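Local coordinates for sugar ABC transporter substrate-binding protein, BlMnBP1 (Bifidobacterium animalis subsp. lactis ATCC 27673, PDB 6I5R) that probably captures beta-manno-oligosaccharides such as mannobiose outside the cell and delivers them to an ABC transporter for uptake, at residues K186-W198 and K271-W285. Sequence-based numbering, arbitrary orientation.
Sequences KAVPLYTNFVEDW and KMNNGEIATMVLGAW. With ZN (zinc ion), chain G; ZN (zinc ion), chain L; BMA (beta-D-mannopyranose), chain B; BMA (beta-D-mannopyranose), chain C.
Trp198 and Trp285 each carry CG between the backbone N and the carbonyl carbon (chi1 57° in both), and this shared torsion brings the two indoles together beside the bound mannobiose. They illustrate how a solute-binding protein of the periplasmic-binding-protein fold can build an aromatic sugar platform beyond the C-terminal ends of a short parallel strand pair, Trp198 in the first turn of helix 197-201 and Trp285 just ahead of helix 286-291. CZ3 of Trp198 lies 3.6 Å from CH2 of Trp285, near the plane of the Trp285 ring, and the six-membered rings are inclined at 62°. One mannose unit fits against both: its C2 sits over the centre of a Trp198 face, its C6 over a Trp285 face at 3.4 Å from CD2. Glu196 CB backs the other face of Trp198, while Glu196 OE1, a zinc ligand, accepts from Trp198 NE1 through its anti lone pair; Trp265 meets the indole edge-to-face. With an alanine at Trp198, C2 of the mannose would probably lose the aromatic face beneath it, and Glu196 OE1 its indole donor.

Further back, strands 188-190 and 277-283 pair in parallel. Val188 does double duty, its N donating to Glu276 O and its O accepting from Ala278 N, both at 2.8 Å. Beyond the corner at Pro189, Tyr191 N reaches Thr279 O almost straight. The Tyr191 ring receives Ile277 CD1 over one face, 3.9 Å from its centroid, with Met280 SD obliquely placed as a Met-aromatic contact. Its hydroxyl bonds to Asp264 N and, through a water, to Lys271 NZ; a second water bridges Tyr191 O to Val281 N. Pro189 O, in turn, is gripped chiefly by the hydroxyl of Thr279, whose OG1 donates to it at 2.7 Å, tilted 16° from the carbonyl plane.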
loop_
_atom_site.group_PDB
_atom_site.type_symbol
_atom_site.label_atom_id
_atom_site.label_comp_id
_atom_site.label_asym_id
_atom_site.label_seq_id
_atom_site.Cartn_x
_atom_site.Cartn_y
_atom_site.Cartn_z
ATOM N N LYS A 186 29.019 3.877 -5.463
ATOM C CA LYS A 186 28.632 3.593 -6.839
ATOM C C LYS A 186 27.144 3.304 -6.980
ATOM O O LYS A 186 26.720 2.809 -8.029
ATOM C CB LYS A 186 29.419 2.398 -7.381
ATOM C CG LYS A 186 30.913 2.592 -7.347
ATOM C CD LYS A 186 31.651 1.325 -7.729
ATOM C CE LYS A 186 33.134 1.542 -7.562
ATOM N NZ LYS A 186 33.466 2.140 -6.232
ATOM N N ALA A 187 26.357 3.558 -5.947
ATOM C CA ALA A 187 24.943 3.199 -5.991
ATOM C C ALA A 187 24.101 4.353 -6.528
ATOM O O ALA A 187 24.416 5.524 -6.329
ATOM C CB ALA A 187 24.429 2.811 -4.599
ATOM N N VAL A 188 22.991 4.008 -7.172
ATOM C CA VAL A 188 21.958 5.009 -7.451
ATOM C C VAL A 188 21.399 5.449 -6.099
ATOM O O VAL A 188 20.874 4.601 -5.359
ATOM C CB VAL A 188 20.858 4.436 -8.362
ATOM C CG1 VAL A 188 19.710 5.430 -8.509
ATOM C CG2 VAL A 188 21.429 4.068 -9.723
ATOM N N PRO A 189 21.477 6.733 -5.727
ATOM C CA PRO A 189 20.987 7.111 -4.389
ATOM C C PRO A 189 19.510 6.815 -4.156
ATOM O O PRO A 189 19.150 6.265 -3.116
ATOM C CB PRO A 189 21.282 8.617 -4.316
ATOM C CG PRO A 189 22.468 8.814 -5.270
ATOM C CD PRO A 189 22.246 7.822 -6.374
ATOM N N LEU A 190 18.642 7.166 -5.104
ATOM C CA LEU A 190 17.222 6.858 -4.985
ATOM C C LEU A 190 16.735 6.384 -6.343
ATOM O O LEU A 190 16.817 7.123 -7.326
ATOM C CB LEU A 190 16.430 8.076 -4.500
ATOM C CG LEU A 190 14.938 7.882 -4.182
ATOM C CD1 LEU A 190 14.420 8.825 -3.118
ATOM C CD2 LEU A 190 14.128 8.067 -5.478
ATOM N N TYR A 191 16.236 5.153 -6.399
ATOM C CA TYR A 191 15.753 4.574 -7.641
ATOM C C TYR A 191 14.255 4.784 -7.691
ATOM O O TYR A 191 13.549 4.402 -6.756
ATOM C CB TYR A 191 16.090 3.090 -7.710
ATOM C CG TYR A 191 15.936 2.459 -9.057
ATOM C CD1 TYR A 191 16.945 2.529 -9.989
ATOM C CD2 TYR A 191 14.794 1.753 -9.381
ATOM C CE1 TYR A 191 16.822 1.928 -11.226
ATOM C CE2 TYR A 191 14.667 1.146 -10.604
ATOM C CZ TYR A 191 15.678 1.238 -11.534
ATOM O OH TYR A 191 15.563 0.618 -12.758
ATOM N N THR A 192 13.771 5.400 -8.764
ATOM C CA THR A 192 12.396 5.844 -8.739
ATOM C C THR A 192 11.406 4.756 -9.126
ATOM O O THR A 192 10.252 4.864 -8.739
ATOM C CB THR A 192 12.142 7.010 -9.702
ATOM O OG1 THR A 192 12.412 6.568 -11.041
ATOM C CG2 THR A 192 12.981 8.200 -9.368
ATOM N N ASN A 193 11.831 3.738 -9.883
ATOM C CA ASN A 193 10.910 2.784 -10.511
ATOM C C ASN A 193 9.788 3.529 -11.222
ATOM O O ASN A 193 8.624 3.133 -11.188
ATOM C CB ASN A 193 10.357 1.783 -9.500
ATOM C CG ASN A 193 11.234 0.543 -9.386
ATOM O OD1 ASN A 193 11.501 -0.108 -10.386
ATOM N ND2 ASN A 193 11.709 0.242 -8.175
ATOM N N PHE A 194 10.175 4.602 -11.903
ATOM C CA PHE A 194 9.250 5.427 -12.668
ATOM C C PHE A 194 8.302 4.583 -13.515
ATOM O O PHE A 194 7.118 4.904 -13.638
ATOM C CB PHE A 194 10.085 6.383 -13.546
ATOM C CG PHE A 194 9.296 7.195 -14.516
ATOM C CD1 PHE A 194 8.982 6.685 -15.781
ATOM C CD2 PHE A 194 8.907 8.485 -14.205
ATOM C CE1 PHE A 194 8.265 7.445 -16.684
ATOM C CE2 PHE A 194 8.190 9.245 -15.111
ATOM C CZ PHE A 194 7.872 8.709 -16.359
ATOM N N VAL A 195 8.795 3.485 -14.092
ATOM C CA VAL A 195 7.988 2.815 -15.107
ATOM C C VAL A 195 6.785 2.113 -14.480
ATOM O O VAL A 195 5.765 1.921 -15.145
ATOM C CB VAL A 195 8.843 1.833 -15.938
ATOM C CG1 VAL A 195 7.987 0.762 -16.654
ATOM C CG2 VAL A 195 9.669 2.600 -16.966
ATOM N N GLU A 196 6.878 1.712 -13.218
ATOM C CA GLU A 196 5.762 1.070 -12.531
ATOM C C GLU A 196 4.828 2.149 -11.987
ATOM O O GLU A 196 5.181 2.898 -11.066
ATOM C CB GLU A 196 6.261 0.169 -11.408
ATOM C CG GLU A 196 7.141 -0.970 -11.833
ATOM C CD GLU A 196 6.456 -1.963 -12.769
ATOM O OE1 GLU A 196 5.333 -2.431 -12.490
ATOM O OE2 GLU A 196 7.068 -2.289 -13.795
ATOM N N ASP A 197 3.631 2.229 -12.539
ATOM C CA ASP A 197 2.678 3.209 -12.052
ATOM C C ASP A 197 2.468 3.085 -10.543
ATOM O O ASP A 197 2.381 4.102 -9.839
ATOM C CB ASP A 197 1.347 3.079 -12.803
ATOM C CG ASP A 197 1.433 3.639 -14.204
ATOM O OD1 ASP A 197 2.531 3.556 -14.783
ATOM O OD2 ASP A 197 0.424 4.203 -14.702
ATOM N N TRP A 198 2.381 1.849 -10.031
ATOM C CA TRP A 198 2.060 1.666 -8.626
ATOM C C TRP A 198 3.237 2.120 -7.765
ATOM O O TRP A 198 3.033 2.593 -6.646
ATOM C CB TRP A 198 1.711 0.211 -8.320
ATOM C CG TRP A 198 2.788 -0.714 -8.699
ATOM C CD1 TRP A 198 2.888 -1.417 -9.861
ATOM C CD2 TRP A 198 3.957 -1.030 -7.932
ATOM N NE1 TRP A 198 4.049 -2.149 -9.855
ATOM C CE2 TRP A 198 4.727 -1.913 -8.689
ATOM C CE3 TRP A 198 4.429 -0.633 -6.679
ATOM C CZ2 TRP A 198 5.940 -2.427 -8.229
ATOM C CZ3 TRP A 198 5.619 -1.138 -6.234
ATOM C CH2 TRP A 198 6.368 -2.016 -7.008
ATOM N N LYS A 271 19.411 -5.332 -7.526
ATOM C CA LYS A 271 20.342 -4.214 -7.429
ATOM C C LYS A 271 20.398 -3.649 -6.012
ATOM O O LYS A 271 21.478 -3.308 -5.533
ATOM C CB LYS A 271 19.952 -3.117 -8.417
ATOM C CG LYS A 271 20.166 -3.472 -9.877
ATOM C CD LYS A 271 19.931 -2.240 -10.725
ATOM C CE LYS A 271 19.977 -2.520 -12.183
ATOM N NZ LYS A 271 19.439 -1.355 -12.897
ATOM N N MET A 272 19.246 -3.523 -5.337
ATOM C CA MET A 272 19.228 -3.112 -3.934
ATOM C C MET A 272 20.026 -4.092 -3.080
ATOM O O MET A 272 20.867 -3.695 -2.258
ATOM C CB MET A 272 17.779 -3.020 -3.446
ATOM C CG MET A 272 17.588 -3.076 -1.925
ATOM S SD MET A 272 18.136 -1.565 -1.143
ATOM C CE MET A 272 16.803 -0.509 -1.673
ATOM N N ASN A 273 19.767 -5.391 -3.262
ATOM C CA ASN A 273 20.428 -6.417 -2.465
ATOM C C ASN A 273 21.935 -6.342 -2.636
ATOM O O ASN A 273 22.698 -6.578 -1.689
ATOM C CB ASN A 273 19.910 -7.795 -2.885
ATOM C CG ASN A 273 20.339 -8.902 -1.938
ATOM O OD1 ASN A 273 21.441 -9.461 -2.067
ATOM N ND2 ASN A 273 19.475 -9.223 -0.979
ATOM N N ASN A 274 22.387 -6.002 -3.828
ATOM C CA ASN A 274 23.810 -6.031 -4.133
ATOM C C ASN A 274 24.466 -4.671 -3.980
ATOM O O ASN A 274 25.656 -4.529 -4.303
ATOM C CB ASN A 274 24.027 -6.578 -5.532
ATOM C CG ASN A 274 23.676 -8.083 -5.630
ATOM O OD1 ASN A 274 24.048 -8.899 -4.759
ATOM N ND2 ASN A 274 22.929 -8.435 -6.658
ATOM N N GLY A 275 23.717 -3.672 -3.519
ATOM C CA GLY A 275 24.282 -2.368 -3.227
ATOM C C GLY A 275 24.475 -1.450 -4.414
ATOM O O GLY A 275 25.318 -0.556 -4.340
ATOM N N GLU A 276 23.736 -1.661 -5.516
ATOM C CA GLU A 276 23.746 -0.802 -6.695
ATOM C C GLU A 276 22.658 0.252 -6.629
ATOM O O GLU A 276 22.671 1.199 -7.424
ATOM C CB GLU A 276 23.539 -1.625 -7.969
ATOM C CG GLU A 276 24.578 -2.684 -8.155
ATOM C CD GLU A 276 24.376 -3.501 -9.407
ATOM O OE1 GLU A 276 23.894 -2.971 -10.439
ATOM O OE2 GLU A 276 24.681 -4.701 -9.342
ATOM N N ILE A 277 21.728 0.089 -5.703
ATOM C CA ILE A 277 20.722 1.092 -5.386
ATOM C C ILE A 277 20.777 1.331 -3.877
ATOM O O ILE A 277 20.826 0.376 -3.093
ATOM C CB ILE A 277 19.302 0.645 -5.774
ATOM C CG1 ILE A 277 19.099 0.546 -7.296
ATOM C CG2 ILE A 277 18.302 1.596 -5.148
ATOM C CD1 ILE A 277 17.832 -0.233 -7.665
ATOM N N ALA A 278 20.737 2.594 -3.465
ATOM C CA ALA A 278 20.827 2.863 -2.032
ATOM C C ALA A 278 19.464 2.953 -1.351
ATOM O O ALA A 278 19.302 2.471 -0.224
ATOM C CB ALA A 278 21.587 4.163 -1.773
ATOM N N THR A 279 18.481 3.589 -1.990
ATOM C CA THR A 279 17.158 3.695 -1.392
ATOM C C THR A 279 16.044 3.534 -2.420
ATOM O O THR A 279 16.199 3.857 -3.597
ATOM C CB THR A 279 16.954 5.032 -0.678
ATOM O OG1 THR A 279 16.901 6.091 -1.636
ATOM C CG2 THR A 279 18.085 5.311 0.306
ATOM N N MET A 280 14.920 3.021 -1.936
ATOM C CA MET A 280 13.671 2.996 -2.683
ATOM C C MET A 280 12.538 3.300 -1.720
ATOM O O MET A 280 12.498 2.745 -0.624
ATOM C CB MET A 280 13.455 1.633 -3.368
ATOM C CG MET A 280 14.366 1.449 -4.564
ATOM S SD MET A 280 13.909 0.067 -5.612
ATOM C CE MET A 280 14.839 -1.262 -4.855
ATOM N N VAL A 281 11.622 4.176 -2.127
ATOM C CA VAL A 281 10.541 4.621 -1.261
ATOM C C VAL A 281 9.403 3.631 -1.483
ATOM O O VAL A 281 8.649 3.730 -2.445
ATOM C CB VAL A 281 10.152 6.064 -1.564
ATOM C CG1 VAL A 281 8.954 6.503 -0.712
ATOM C CG2 VAL A 281 11.356 6.968 -1.310
ATOM N N LEU A 282 9.328 2.635 -0.614
ATOM C CA LEU A 282 8.382 1.534 -0.770
ATOM C C LEU A 282 7.879 1.136 0.600
ATOM O O LEU A 282 8.531 1.384 1.604
ATOM C CB LEU A 282 9.016 0.322 -1.434
ATOM C CG LEU A 282 9.543 0.536 -2.844
ATOM C CD1 LEU A 282 10.596 -0.510 -3.178
ATOM C CD2 LEU A 282 8.401 0.481 -3.814
ATOM N N GLY A 283 6.737 0.491 0.630
ATOM C CA GLY A 283 6.222 0.023 1.891
ATOM C C GLY A 283 6.980 -1.198 2.392
ATOM O O GLY A 283 7.786 -1.794 1.685
ATOM N N ALA A 284 6.674 -1.560 3.641
ATOM C CA ALA A 284 7.397 -2.616 4.346
ATOM C C ALA A 284 7.290 -3.966 3.658
ATOM O O ALA A 284 8.151 -4.828 3.864
ATOM C CB ALA A 284 6.876 -2.713 5.787
ATOM N N TRP A 285 6.245 -4.169 2.857
ATOM C CA TRP A 285 6.100 -5.413 2.108
ATOM C C TRP A 285 7.296 -5.674 1.196
ATOM O O TRP A 285 7.541 -6.826 0.820
ATOM C CB TRP A 285 4.805 -5.378 1.281
ATOM C CG TRP A 285 4.792 -4.210 0.391
ATOM C CD1 TRP A 285 4.215 -3.003 0.634
ATOM C CD2 TRP A 285 5.399 -4.112 -0.904
ATOM N NE1 TRP A 285 4.433 -2.156 -0.426
ATOM C CE2 TRP A 285 5.165 -2.808 -1.374
ATOM C CE3 TRP A 285 6.127 -4.997 -1.699
ATOM C CZ2 TRP A 285 5.623 -2.370 -2.595
ATOM C CZ3 TRP A 285 6.598 -4.554 -2.916
ATOM C CH2 TRP A 285 6.322 -3.264 -3.362
HETATM ZN ZN ZN G . 2.668 3.526 -16.915
HETATM ZN ZN ZN L . 3.917 -3.291 -13.965
HETATM C C1 BMA B . 3.291 -4.801 -5.974
HETATM C C2 BMA B . 2.226 -3.761 -6.436
HETATM C C3 BMA B . 1.961 -2.827 -5.296
HETATM C C4 BMA B . 1.716 -3.583 -3.994
HETATM C C5 BMA B . 2.871 -4.540 -3.692
HETATM C C6 BMA B . 2.612 -5.358 -2.442
HETATM O O2 BMA B . 0.968 -4.386 -6.679
HETATM O O3 BMA B . 0.848 -1.961 -5.540
HETATM O O4 BMA B . 1.633 -2.637 -2.961
HETATM O O5 BMA B . 2.984 -5.450 -4.799
HETATM O O6 BMA B . 1.474 -6.217 -2.628
HETATM C C1 BMA C . 5.793 -8.725 -8.302
HETATM C C2 BMA C . 5.870 -8.461 -6.777
HETATM C C3 BMA C . 4.715 -7.557 -6.365
HETATM C C4 BMA C . 4.562 -6.397 -7.315
HETATM C C5 BMA C . 4.537 -6.873 -8.774
HETATM C C6 BMA C . 4.351 -5.730 -9.741
HETATM O O1 BMA C . 6.972 -9.414 -8.569
HETATM O O2 BMA C . 7.101 -7.711 -6.526
HETATM O O3 BMA C . 4.864 -7.090 -5.069
HETATM O O4 BMA C . 3.344 -5.700 -7.049
HETATM O O5 BMA C . 5.746 -7.565 -9.043
HETATM O O6 BMA C . 3.939 -6.329 -10.975
HETATM O O HOH W 1 11.877 5.321 -4.705
HETATM O O HOH W 2 16.736 -1.913 -12.464
HETATM O O HOH W 3 4.720 3.581 -16.762
HETATM O O HOH W 4 5.426 -2.743 -15.914
HETATM O O HOH W 5 2.290 5.591 -17.018
HETATM O O HOH W 6 4.008 -4.878 -13.423
HETATM O O HOH W 7 2.513 -3.002 -12.874
#